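Local coordinates for proton-dependent oligopeptide transporter family protein (Xanthomonas campestris, PDB 6EI3) that probably couples the movement of protons to the uptake of short peptides across the bacterial membrane, as a major facilitator superfamily transporter of the POT family, at residues L95-R100 / L166-A171; A91-F96 / S101-G106; L25-I30 / F326-M331. All blocks are in the same frame, centred on the assembly; numbering follows the deposited sequence.

Interaction 1: L95-R100 / L166-A171; sequences LFEDSR and LGPSWA. With 78M ((2S)-2,3-dihydroxypropyl(7Z)-pentadec-7-enoate), chain D.
Glu97 reaches from the loop between helix 62-95 and helix 100-117 to the first turn of helix 168-188, and its side chain, chiefly the carboxylate, makes the contact from the loop side. The side chain is fully stretched: CG stands anti to the backbone N (chi1 178°) and the chain runs straight on, which brings the carboxylate up to Pro168 and Ser169. The tight part is here. Ser169 OG donates to Glu97 OE1 at 2.8 Å, meeting the oxygen on its syn side and only 15° out of the carboxylate plane. Next to it Glu97 CD rests on Pro168 CB at 3.6 Å, the two side chains crossing at about a right angle.

The looser part is the second oxygen, Glu97 OE2, whose nearest neighbour across the contact is Pro168 CB at 3.9 Å. Lipid covers the far side of helix 168-188: a bound monoacylglycerol lies over one indole face of Trp170, and Trp170 NE1 donates to its glycerol oxygen O21 at 2.9 Å.

The contact is thus a single hydroxyl-carboxylate hydrogen bond at the surface, flanked by a proline; Glu97 acts as acceptor, and its negative charge is probably tempered by the nearby start of helix 168-188.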
loop_
_atom_site.group_PDB
_atom_site.type_symbol
_atom_site.label_atom_id
_atom_site.label_comp_id
_atom_site.label_asym_id
_atom_site.label_seq_id
_atom_site.Cartn_x
_atom_site.Cartn_y
_atom_site.Cartn_z
ATOM N N LEU A 95 24.212 12.248 2.478
ATOM C CA LEU A 95 25.574 11.937 2.045
ATOM C C LEU A 95 25.685 11.786 0.516
ATOM O O LEU A 95 26.764 12.012 -0.031
ATOM C CB LEU A 95 26.024 10.609 2.702
ATOM C CG LEU A 95 26.757 10.649 4.057
ATOM C CD1 LEU A 95 25.865 11.176 5.180
ATOM C CD2 LEU A 95 27.211 9.241 4.457
ATOM N N PHE A 96 24.586 11.367 -0.167
ATOM C CA PHE A 96 24.627 11.078 -1.598
ATOM C C PHE A 96 23.525 11.726 -2.444
ATOM O O PHE A 96 23.122 11.170 -3.463
ATOM C CB PHE A 96 24.643 9.563 -1.803
ATOM C CG PHE A 96 25.702 8.806 -1.029
ATOM C CD1 PHE A 96 27.045 8.894 -1.383
ATOM C CD2 PHE A 96 25.351 7.973 0.027
ATOM C CE1 PHE A 96 28.025 8.191 -0.669
ATOM C CE2 PHE A 96 26.331 7.257 0.731
ATOM C CZ PHE A 96 27.661 7.379 0.385
ATOM N N GLU A 97 23.125 12.943 -2.088
ATOM C CA GLU A 97 22.115 13.754 -2.782
ATOM C C GLU A 97 22.420 13.926 -4.286
ATOM O O GLU A 97 21.502 13.888 -5.110
ATOM C CB GLU A 97 22.047 15.112 -2.075
ATOM C CG GLU A 97 21.090 16.147 -2.637
ATOM C CD GLU A 97 21.209 17.460 -1.887
ATOM O OE1 GLU A 97 20.997 17.456 -0.651
ATOM O OE2 GLU A 97 21.553 18.482 -2.522
ATOM N N ASP A 98 23.712 14.119 -4.632
ATOM C CA ASP A 98 24.180 14.299 -6.006
ATOM C C ASP A 98 24.699 12.993 -6.632
ATOM O O ASP A 98 25.269 13.029 -7.723
ATOM C CB ASP A 98 25.256 15.400 -6.057
ATOM C CG ASP A 98 24.731 16.781 -5.697
ATOM O OD1 ASP A 98 23.811 17.268 -6.394
ATOM O OD2 ASP A 98 25.254 17.381 -4.727
ATOM N N SER A 99 24.484 11.846 -5.953
ATOM C CA SER A 99 24.952 10.540 -6.418
ATOM C C SER A 99 23.792 9.562 -6.605
ATOM O O SER A 99 23.140 9.174 -5.631
ATOM C CB SER A 99 25.996 9.975 -5.457
ATOM O OG SER A 99 26.105 8.563 -5.553
ATOM N N ARG A 100 23.557 9.149 -7.860
ATOM C CA ARG A 100 22.499 8.219 -8.248
ATOM C C ARG A 100 22.595 6.917 -7.447
ATOM O O ARG A 100 21.595 6.465 -6.888
ATOM C CB ARG A 100 22.601 7.963 -9.761
ATOM C CG ARG A 100 21.411 7.277 -10.373
ATOM C CD ARG A 100 21.671 6.951 -11.828
ATOM N NE ARG A 100 20.593 6.124 -12.363
ATOM C CZ ARG A 100 20.626 4.799 -12.441
ATOM N NH1 ARG A 100 21.697 4.128 -12.033
ATOM N NH2 ARG A 100 19.593 4.134 -12.939
ATOM N N LEU A 166 14.392 26.145 0.475
ATOM C CA LEU A 166 15.638 25.847 1.179
ATOM C C LEU A 166 16.533 24.857 0.430
ATOM O O LEU A 166 17.750 24.912 0.579
ATOM C CB LEU A 166 15.370 25.348 2.625
ATOM C CG LEU A 166 14.319 26.068 3.492
ATOM C CD1 LEU A 166 14.184 25.396 4.856
ATOM C CD2 LEU A 166 14.648 27.543 3.684
ATOM N N GLY A 167 15.940 23.942 -0.332
ATOM C CA GLY A 167 16.725 22.960 -1.071
ATOM C C GLY A 167 16.618 21.538 -0.550
ATOM O O GLY A 167 16.057 21.322 0.526
ATOM N N PRO A 168 17.185 20.563 -1.313
ATOM C CA PRO A 168 17.039 19.134 -0.961
ATOM C C PRO A 168 17.623 18.668 0.375
ATOM O O PRO A 168 17.031 17.789 1.005
ATOM C CB PRO A 168 17.714 18.400 -2.128
ATOM C CG PRO A 168 17.776 19.387 -3.244
ATOM C CD PRO A 168 17.855 20.735 -2.626
ATOM N N SER A 169 18.789 19.200 0.775
ATOM C CA SER A 169 19.442 18.889 2.049
ATOM C C SER A 169 18.503 19.238 3.209
ATOM O O SER A 169 18.529 18.557 4.225
ATOM C CB SER A 169 20.730 19.703 2.203
ATOM O OG SER A 169 21.797 19.145 1.454
ATOM N N TRP A 170 17.701 20.304 3.070
ATOM C CA TRP A 170 16.762 20.682 4.119
ATOM C C TRP A 170 15.506 19.847 4.027
ATOM O O TRP A 170 15.035 19.345 5.047
ATOM C CB TRP A 170 16.432 22.184 4.080
ATOM C CG TRP A 170 17.592 23.041 4.502
ATOM C CD1 TRP A 170 18.581 23.529 3.704
ATOM C CD2 TRP A 170 17.922 23.441 5.842
ATOM N NE1 TRP A 170 19.486 24.241 4.455
ATOM C CE2 TRP A 170 19.120 24.182 5.775
ATOM C CE3 TRP A 170 17.309 23.261 7.095
ATOM C CZ2 TRP A 170 19.719 24.751 6.909
ATOM C CZ3 TRP A 170 17.900 23.823 8.220
ATOM C CH2 TRP A 170 19.102 24.540 8.124
ATOM N N ALA A 171 14.983 19.658 2.806
ATOM C CA ALA A 171 13.745 18.913 2.594
ATOM C C ALA A 171 13.862 17.420 2.966
ATOM O O ALA A 171 12.912 16.862 3.530
ATOM C CB ALA A 171 13.290 19.079 1.170
HETATM O O21 78M D . 21.152 26.113 2.987
HETATM C C20 78M D . 22.357 25.434 3.304
HETATM C C18 78M D . 22.586 24.249 2.393
HETATM O O19 78M D . 21.339 23.677 1.981
HETATM C C17 78M D . 23.453 23.182 3.023
HETATM O O2 78M D . 22.787 22.840 4.263
HETATM C C1 78M D . 22.883 21.588 4.723
HETATM O O1 78M D . 23.354 20.670 4.102
HETATM C C2 78M D . 22.363 21.496 6.125
HETATM C C3 78M D . 21.032 20.772 6.249
HETATM C C4 78M D . 20.572 20.735 7.689
HETATM C C5 78M D . 19.304 19.959 7.965
HETATM C C6 78M D . 18.969 19.929 9.451
HETATM C C7 78M D . 17.681 19.232 9.760
HETATM C C8 78M D . 16.741 19.618 10.608
HETATM C C9 78M D . 16.722 20.858 11.448
HETATM C C10 78M D . 15.512 21.747 11.147
HETATM C C11 78M D . 14.391 21.676 12.179
HETATM C C12 78M D . 13.625 20.352 12.239
HETATM C C13 78M D . 12.553 20.316 13.324
HETATM C C15 78M D . 12.638 18.051 14.438
HETATM C C14 78M D . 11.872 18.976 13.516
#

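Interaction 2: A91-F96 / S101-G106; sequences ACLALF and SGFFVG. With 78M ((2S)-2,3-dihydroxypropyl(7Z)-pentadec-7-enoate), chain R; 78M ((2S)-2,3-dihydroxypropyl(7Z)-pentadec-7-enoate), chain G.
Leu93 drives one methyl into the face of Phe103, and this meeting sets the inner side of the contact. Leu93 CD2 stands 3.6 Å from the centroid of the Phe103 ring and only 9° off its normal, a CH-pi contact over the middle of the ring. The ring is brought there by a chi1 of -167°, with CG opposite the backbone N, so that it swings back toward helix 62-95 although its CB bond leaves at an angle. The same methyl also presses on the backbone, with Leu93 CD2 3.4 Å from Phe103 O.

Two glycines receive the remaining side chains. Phe96 lies against Gly102, its CB 3.4 Å from Gly102 CA, which meets the ring obliquely. One turn along, Cys92 CB comes to 3.4 Å from Gly106 CA, a tight carbon pair. Beyond Leu93, the Phe103 ring takes part in an edge-to-face pair with Phe172.

Helix segments 91-95 and 101-106 run nearly antiparallel (168°), their axes 7.6 Å apart. Gly102 and Gly106 form a GxxxG motif on helix 100-117, against which the preceding helix packs in an antiparallel helical hairpin, here joining two consecutive transmembrane helices of the MFS fold.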
loop_
_atom_site.group_PDB
_atom_site.type_symbol
_atom_site.label_atom_id
_atom_site.label_comp_id
_atom_site.label_asym_id
_atom_site.label_seq_id
_atom_site.Cartn_x
_atom_site.Cartn_y
_atom_site.Cartn_z
ATOM N N ALA A 91 20.123 9.091 6.066
ATOM C CA ALA A 91 21.498 9.627 6.047
ATOM C C ALA A 91 22.123 9.474 4.641
ATOM O O ALA A 91 22.938 10.300 4.236
ATOM C CB ALA A 91 22.358 8.895 7.063
ATOM N N CYS A 92 21.743 8.417 3.899
ATOM C CA CYS A 92 22.234 8.221 2.547
ATOM C C CYS A 92 21.671 9.283 1.617
ATOM O O CYS A 92 22.418 9.804 0.786
ATOM C CB CYS A 92 21.950 6.816 2.044
ATOM S SG CYS A 92 23.069 5.558 2.700
ATOM N N LEU A 93 20.394 9.686 1.817
ATOM C CA LEU A 93 19.808 10.739 0.999
ATOM C C LEU A 93 20.543 12.100 1.185
ATOM O O LEU A 93 20.493 12.937 0.279
ATOM C CB LEU A 93 18.290 10.883 1.183
ATOM C CG LEU A 93 17.383 9.641 1.084
ATOM C CD1 LEU A 93 15.946 10.037 1.218
ATOM C CD2 LEU A 93 17.580 8.846 -0.220
ATOM N N ALA A 94 21.281 12.271 2.324
ATOM C CA ALA A 94 22.092 13.453 2.678
ATOM C C ALA A 94 23.510 13.333 2.125
ATOM O O ALA A 94 23.955 14.207 1.391
ATOM C CB ALA A 94 22.144 13.611 4.197
ATOM N N LEU A 95 24.212 12.248 2.478
ATOM C CA LEU A 95 25.574 11.937 2.045
ATOM C C LEU A 95 25.685 11.786 0.516
ATOM O O LEU A 95 26.764 12.012 -0.031
ATOM C CB LEU A 95 26.024 10.609 2.702
ATOM C CG LEU A 95 26.757 10.649 4.057
ATOM C CD1 LEU A 95 25.865 11.176 5.180
ATOM C CD2 LEU A 95 27.211 9.241 4.457
ATOM N N PHE A 96 24.586 11.367 -0.167
ATOM C CA PHE A 96 24.627 11.078 -1.598
ATOM C C PHE A 96 23.525 11.726 -2.444
ATOM O O PHE A 96 23.122 11.170 -3.463
ATOM C CB PHE A 96 24.643 9.563 -1.803
ATOM C CG PHE A 96 25.702 8.806 -1.029
ATOM C CD1 PHE A 96 27.045 8.894 -1.383
ATOM C CD2 PHE A 96 25.351 7.973 0.027
ATOM C CE1 PHE A 96 28.025 8.191 -0.669
ATOM C CE2 PHE A 96 26.331 7.257 0.731
ATOM C CZ PHE A 96 27.661 7.379 0.385
ATOM N N SER A 101 23.802 6.343 -7.354
ATOM C CA SER A 101 24.053 5.101 -6.621
ATOM C C SER A 101 23.735 5.212 -5.122
ATOM O O SER A 101 22.980 4.394 -4.591
ATOM C CB SER A 101 25.497 4.650 -6.826
ATOM O OG SER A 101 25.644 3.309 -6.391
ATOM N N GLY A 102 24.272 6.233 -4.470
ATOM C CA GLY A 102 24.075 6.434 -3.039
ATOM C C GLY A 102 22.661 6.806 -2.638
ATOM O O GLY A 102 22.177 6.361 -1.592
ATOM N N PHE A 103 21.993 7.650 -3.461
ATOM C CA PHE A 103 20.623 8.087 -3.208
ATOM C C PHE A 103 19.670 6.911 -3.385
ATOM O O PHE A 103 18.723 6.781 -2.612
ATOM C CB PHE A 103 20.237 9.272 -4.114
ATOM C CG PHE A 103 18.961 9.977 -3.714
ATOM C CD1 PHE A 103 17.729 9.567 -4.219
ATOM C CD2 PHE A 103 18.994 11.084 -2.876
ATOM C CE1 PHE A 103 16.551 10.226 -3.855
ATOM C CE2 PHE A 103 17.815 11.738 -2.512
ATOM C CZ PHE A 103 16.601 11.283 -2.977
ATOM N N PHE A 104 19.943 6.020 -4.360
ATOM C CA PHE A 104 19.072 4.854 -4.556
ATOM C C PHE A 104 19.284 3.799 -3.468
ATOM O O PHE A 104 18.317 3.152 -3.068
ATOM C CB PHE A 104 19.151 4.263 -5.975
ATOM C CG PHE A 104 18.653 5.163 -7.092
ATOM C CD1 PHE A 104 17.981 6.350 -6.813
ATOM C CD2 PHE A 104 18.846 4.816 -8.426
ATOM C CE1 PHE A 104 17.550 7.193 -7.844
ATOM C CE2 PHE A 104 18.380 5.641 -9.458
ATOM C CZ PHE A 104 17.751 6.832 -9.159
ATOM N N VAL A 105 20.527 3.670 -2.948
ATOM C CA VAL A 105 20.830 2.776 -1.821
ATOM C C VAL A 105 20.021 3.300 -0.611
ATOM O O VAL A 105 19.352 2.516 0.053
ATOM C CB VAL A 105 22.355 2.668 -1.533
ATOM C CG1 VAL A 105 22.618 2.085 -0.139
ATOM C CG2 VAL A 105 23.062 1.831 -2.606
ATOM N N GLY A 106 20.039 4.619 -0.411
ATOM C CA GLY A 106 19.261 5.316 0.618
ATOM C C GLY A 106 17.780 4.996 0.538
ATOM O O GLY A 106 17.207 4.544 1.524
HETATM O O21 78M R . 11.700 -12.161 2.155
HETATM C C20 78M R . 13.116 -12.292 2.140
HETATM C C18 78M R . 13.767 -11.056 1.565
HETATM O O19 78M R . 13.603 -11.028 0.143
HETATM C C17 78M R . 15.224 -10.933 1.948
HETATM O O2 78M R . 15.601 -9.624 1.459
HETATM C C1 78M R . 16.856 -9.201 1.645
HETATM O O1 78M R . 17.619 -9.669 2.451
HETATM C C2 78M R . 17.200 -8.115 0.673
HETATM C C3 78M R . 17.353 -6.742 1.302
HETATM C C4 78M R . 18.584 -6.023 0.778
HETATM C C5 78M R . 18.559 -4.517 0.934
HETATM C C6 78M R . 17.778 -3.783 -0.153
HETATM C C7 78M R . 18.141 -2.334 -0.132
HETATM C C8 78M R . 18.577 -1.577 -1.127
HETATM C C9 78M R . 18.756 -1.907 -2.580
HETATM C C10 78M R . 18.734 -0.613 -3.390
HETATM C C11 78M R . 19.312 -0.718 -4.787
HETATM C C12 78M R . 19.963 0.571 -5.252
HETATM C C13 78M R . 20.615 0.483 -6.619
HETATM C C15 78M R . 22.028 1.673 -8.346
HETATM C C14 78M R . 21.598 1.606 -6.900
HETATM O O21 78M G . 14.918 2.534 -15.281
HETATM C C20 78M G . 16.069 2.371 -14.461
HETATM C C18 78M G . 15.796 2.856 -13.056
HETATM O O19 78M G . 15.759 4.285 -13.024
HETATM C C17 78M G . 16.805 2.350 -12.048
HETATM O O2 78M G . 16.058 1.820 -10.923
HETATM C C1 78M G . 15.806 2.626 -9.882
HETATM O O1 78M G . 16.041 3.803 -9.872
HETATM C C2 78M G . 15.163 1.877 -8.755
HETATM C C3 78M G . 15.529 2.389 -7.370
HETATM C C4 78M G . 14.387 2.205 -6.394
HETATM C C5 78M G . 14.781 2.239 -4.933
HETATM C C6 78M G . 13.754 1.584 -4.013
HETATM C C7 78M G . 13.900 0.098 -3.936
HETATM C C8 78M G . 13.176 -0.725 -3.200
HETATM C C9 78M G . 13.347 -2.209 -3.111
HETATM C C10 78M G . 12.352 -2.986 -3.961
HETATM C C11 78M G . 12.207 -4.445 -3.555
HETATM C C12 78M G . 11.198 -5.189 -4.402
HETATM C C13 78M G . 10.766 -6.541 -3.872
HETATM C C15 78M G . 9.287 -8.546 -4.291
HETATM C C14 78M G . 9.610 -7.122 -4.657
#

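Interaction 3: L25-I30 / F326-M331; sequences LVQFLI and FTASQM. With 78M ((2S)-2,3-dihydroxypropyl(7Z)-pentadec-7-enoate), chain K.
Gln27 projects from helix 25-30 into the loop 326-331, and its amide oxygen is the main acceptor of the contact. Ser329 N donates to Gln27 OE1 at 3.0 Å with an N-H...O angle of 140°, arriving almost in line with the C=O bond. Ser329 OG lies 2.9 Å from the same Gln27 OE1, although its proton could instead serve Asn23 O. The side chain reaches this spot because CG is anti to the backbone N (chi1 -173°) and the chain then bends at chi2, turning the amide oxygen to Ser329 N.

Two waters extend the network. One accepts from the backbone Gln27 N at 2.9 Å and donates to Ser329 OG, so the hydroxyl is an acceptor here whichever way its own proton goes. The second accepts from Gln27 NE2 at 3.1 Å and also from Ala328 N, linking the amide nitrogen to the backbone of the 3-10 segment. Both ends of the Gln27 amide are thus engaged, which should fix its rotation. Within the loop, Thr327 N donates to Gln330 OE1 at 3.0 Å, and Gln330 NE2 is bonded to Leu157 O.

On the far side of the loop, Phe326 is sandwiched: C5 of a monoacylglycerol covers one ring face and Gln330 OE1 lies over the rim of the other. Helix 137-165 packs on the loop through Pro160, helix 312-317 contributes Val314 against Gln27 and Ser329, and helix 40-60 backs helix 25-30 through Leu51, while the 3-10 segment leads toward helix 334-357.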
loop_
_atom_site.group_PDB
_atom_site.type_symbol
_atom_site.label_atom_id
_atom_site.label_comp_id
_atom_site.label_asym_id
_atom_site.label_seq_id
_atom_site.Cartn_x
_atom_site.Cartn_y
_atom_site.Cartn_z
ATOM N N LEU A 25 9.434 13.211 -3.197
ATOM C CA LEU A 25 10.376 12.418 -3.991
ATOM C C LEU A 25 10.326 12.694 -5.512
ATOM O O LEU A 25 11.373 12.945 -6.109
ATOM C CB LEU A 25 10.235 10.900 -3.693
ATOM C CG LEU A 25 11.279 9.958 -4.379
ATOM C CD1 LEU A 25 12.731 10.385 -4.033
ATOM C CD2 LEU A 25 11.081 8.498 -3.927
ATOM N N VAL A 26 9.138 12.633 -6.131
ATOM C CA VAL A 26 8.984 12.867 -7.570
ATOM C C VAL A 26 9.328 14.330 -7.958
ATOM O O VAL A 26 10.059 14.541 -8.927
ATOM C CB VAL A 26 7.593 12.400 -8.063
ATOM C CG1 VAL A 26 7.330 12.843 -9.497
ATOM C CG2 VAL A 26 7.511 10.882 -7.996
ATOM N N GLN A 27 8.829 15.331 -7.190
ATOM C CA GLN A 27 9.129 16.731 -7.481
ATOM C C GLN A 27 10.631 16.988 -7.349
ATOM O O GLN A 27 11.197 17.716 -8.161
ATOM C CB GLN A 27 8.318 17.677 -6.582
ATOM C CG GLN A 27 8.495 19.161 -6.982
ATOM C CD GLN A 27 7.232 19.983 -6.921
ATOM O OE1 GLN A 27 6.263 19.647 -6.234
ATOM N NE2 GLN A 27 7.221 21.100 -7.638
ATOM N N PHE A 28 11.294 16.366 -6.357
ATOM C CA PHE A 28 12.743 16.501 -6.257
ATOM C C PHE A 28 13.389 15.810 -7.482
ATOM O O PHE A 28 14.271 16.386 -8.114
ATOM C CB PHE A 28 13.297 15.845 -4.952
ATOM C CG PHE A 28 14.778 15.535 -5.063
ATOM C CD1 PHE A 28 15.720 16.560 -5.108
ATOM C CD2 PHE A 28 15.224 14.221 -5.183
ATOM C CE1 PHE A 28 17.082 16.275 -5.276
ATOM C CE2 PHE A 28 16.583 13.938 -5.344
ATOM C CZ PHE A 28 17.504 14.962 -5.371
ATOM N N LEU A 29 12.982 14.551 -7.783
ATOM C CA LEU A 29 13.631 13.791 -8.869
ATOM C C LEU A 29 13.565 14.428 -10.254
ATOM O O LEU A 29 14.556 14.410 -10.973
ATOM C CB LEU A 29 13.097 12.344 -8.944
ATOM C CG LEU A 29 13.580 11.371 -7.835
ATOM C CD1 LEU A 29 12.777 10.089 -7.876
ATOM C CD2 LEU A 29 15.090 11.076 -7.948
ATOM N N ILE A 30 12.410 14.972 -10.634
ATOM C CA ILE A 30 12.165 15.476 -11.992
ATOM C C ILE A 30 13.103 16.633 -12.402
ATOM O O ILE A 30 13.385 16.745 -13.582
ATOM C CB ILE A 30 10.659 15.786 -12.210
ATOM C CG1 ILE A 30 10.273 15.709 -13.707
ATOM C CG2 ILE A 30 10.184 17.088 -11.545
ATOM C CD1 ILE A 30 10.329 14.300 -14.305
ATOM N N PHE A 326 3.247 28.742 -3.675
ATOM C CA PHE A 326 2.726 27.361 -3.688
ATOM C C PHE A 326 3.588 26.417 -4.515
ATOM O O PHE A 326 4.289 26.848 -5.430
ATOM C CB PHE A 326 1.273 27.354 -4.207
ATOM C CG PHE A 326 0.447 26.147 -3.824
ATOM C CD1 PHE A 326 -0.150 26.063 -2.571
ATOM C CD2 PHE A 326 0.232 25.114 -4.731
ATOM C CE1 PHE A 326 -0.916 24.947 -2.217
ATOM C CE2 PHE A 326 -0.522 23.995 -4.374
ATOM C CZ PHE A 326 -1.111 23.931 -3.127
ATOM N N THR A 327 3.532 25.118 -4.207
ATOM C CA THR A 327 4.277 24.134 -4.989
ATOM C C THR A 327 3.378 22.913 -5.178
ATOM O O THR A 327 2.602 22.593 -4.284
ATOM C CB THR A 327 5.689 23.902 -4.419
ATOM O OG1 THR A 327 6.411 23.042 -5.286
ATOM C CG2 THR A 327 5.691 23.387 -2.990
ATOM N N ALA A 328 3.433 22.281 -6.367
ATOM C CA ALA A 328 2.564 21.158 -6.755
ATOM C C ALA A 328 2.375 20.046 -5.690
ATOM O O ALA A 328 1.248 19.568 -5.487
ATOM C CB ALA A 328 3.053 20.545 -8.071
ATOM N N SER A 329 3.481 19.631 -5.045
ATOM C CA SER A 329 3.493 18.562 -4.027
ATOM C C SER A 329 2.572 18.833 -2.843
ATOM O O SER A 329 2.048 17.884 -2.262
ATOM C CB SER A 329 4.917 18.290 -3.559
ATOM O OG SER A 329 5.607 17.470 -4.488
ATOM N N GLN A 330 2.342 20.118 -2.502
ATOM C CA GLN A 330 1.463 20.490 -1.382
ATOM C C GLN A 330 0.012 20.006 -1.536
ATOM O O GLN A 330 -0.687 19.864 -0.531
ATOM C CB GLN A 330 1.490 21.994 -1.138
ATOM C CG GLN A 330 2.840 22.499 -0.635
ATOM C CD GLN A 330 2.753 23.976 -0.437
ATOM O OE1 GLN A 330 2.719 24.732 -1.390
ATOM N NE2 GLN A 330 2.612 24.401 0.799
ATOM N N MET A 331 -0.434 19.735 -2.786
ATOM C CA MET A 331 -1.797 19.256 -3.052
ATOM C C MET A 331 -2.055 17.925 -2.359
ATOM O O MET A 331 -3.209 17.612 -2.078
ATOM C CB MET A 331 -2.058 19.106 -4.563
ATOM C CG MET A 331 -2.117 20.443 -5.299
ATOM S SD MET A 331 -3.354 21.613 -4.670
ATOM C CE MET A 331 -4.842 20.975 -5.428
HETATM O O21 78M K . -8.639 29.825 -8.389
HETATM C C20 78M K . -8.545 30.768 -7.333
HETATM C C18 78M K . -7.859 30.163 -6.131
HETATM O O19 78M K . -8.591 29.021 -5.668
HETATM C C17 78M K . -7.665 31.156 -5.006
HETATM O O2 78M K . -6.729 30.485 -4.129
HETATM C C1 78M K . -5.547 31.065 -3.875
HETATM O O1 78M K . -5.278 32.206 -4.145
HETATM C C2 78M K . -4.592 30.091 -3.253
HETATM C C3 78M K . -3.981 29.169 -4.293
HETATM C C4 78M K . -3.242 27.992 -3.686
HETATM C C5 78M K . -3.224 26.758 -4.580
HETATM C C6 78M K . -4.559 26.006 -4.669
HETATM C C7 78M K . -4.895 25.348 -3.373
HETATM C C8 78M K . -5.754 24.375 -3.168
HETATM C C9 78M K . -6.036 23.743 -1.842
HETATM C C10 78M K . -5.021 22.641 -1.506
HETATM C C11 78M K . -3.817 23.068 -0.668
HETATM C C12 78M K . -4.056 23.131 0.836
HETATM C C13 78M K . -4.363 21.790 1.486
HETATM C C15 78M K . -5.144 20.555 3.531
HETATM C C14 78M K . -4.847 21.898 2.919
HETATM O O HOH W 1 6.651 15.002 -5.257
HETATM O O HOH W 2 5.189 23.194 -8.541
#

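In the fold
Interaction 1 is the surface contact of the three, whereas interactions 2 and 3 are buried. The first two share Leu95 and Phe96 and so hold the same hairpin: interaction 2 zips its helices together through apolar contacts and glycines, while interaction 1 ties its connecting loop to helix 168-188 with a carboxylate and a hydroxyl. Interaction 3 differs in both sequence range and chemistry, joining segments 296 residues apart by amide and water bonds, and the other two are nested within the loop it closes. Phe28 links the set: its ring packs on Phe103 of interaction 2 and on Pro168 of interaction 1.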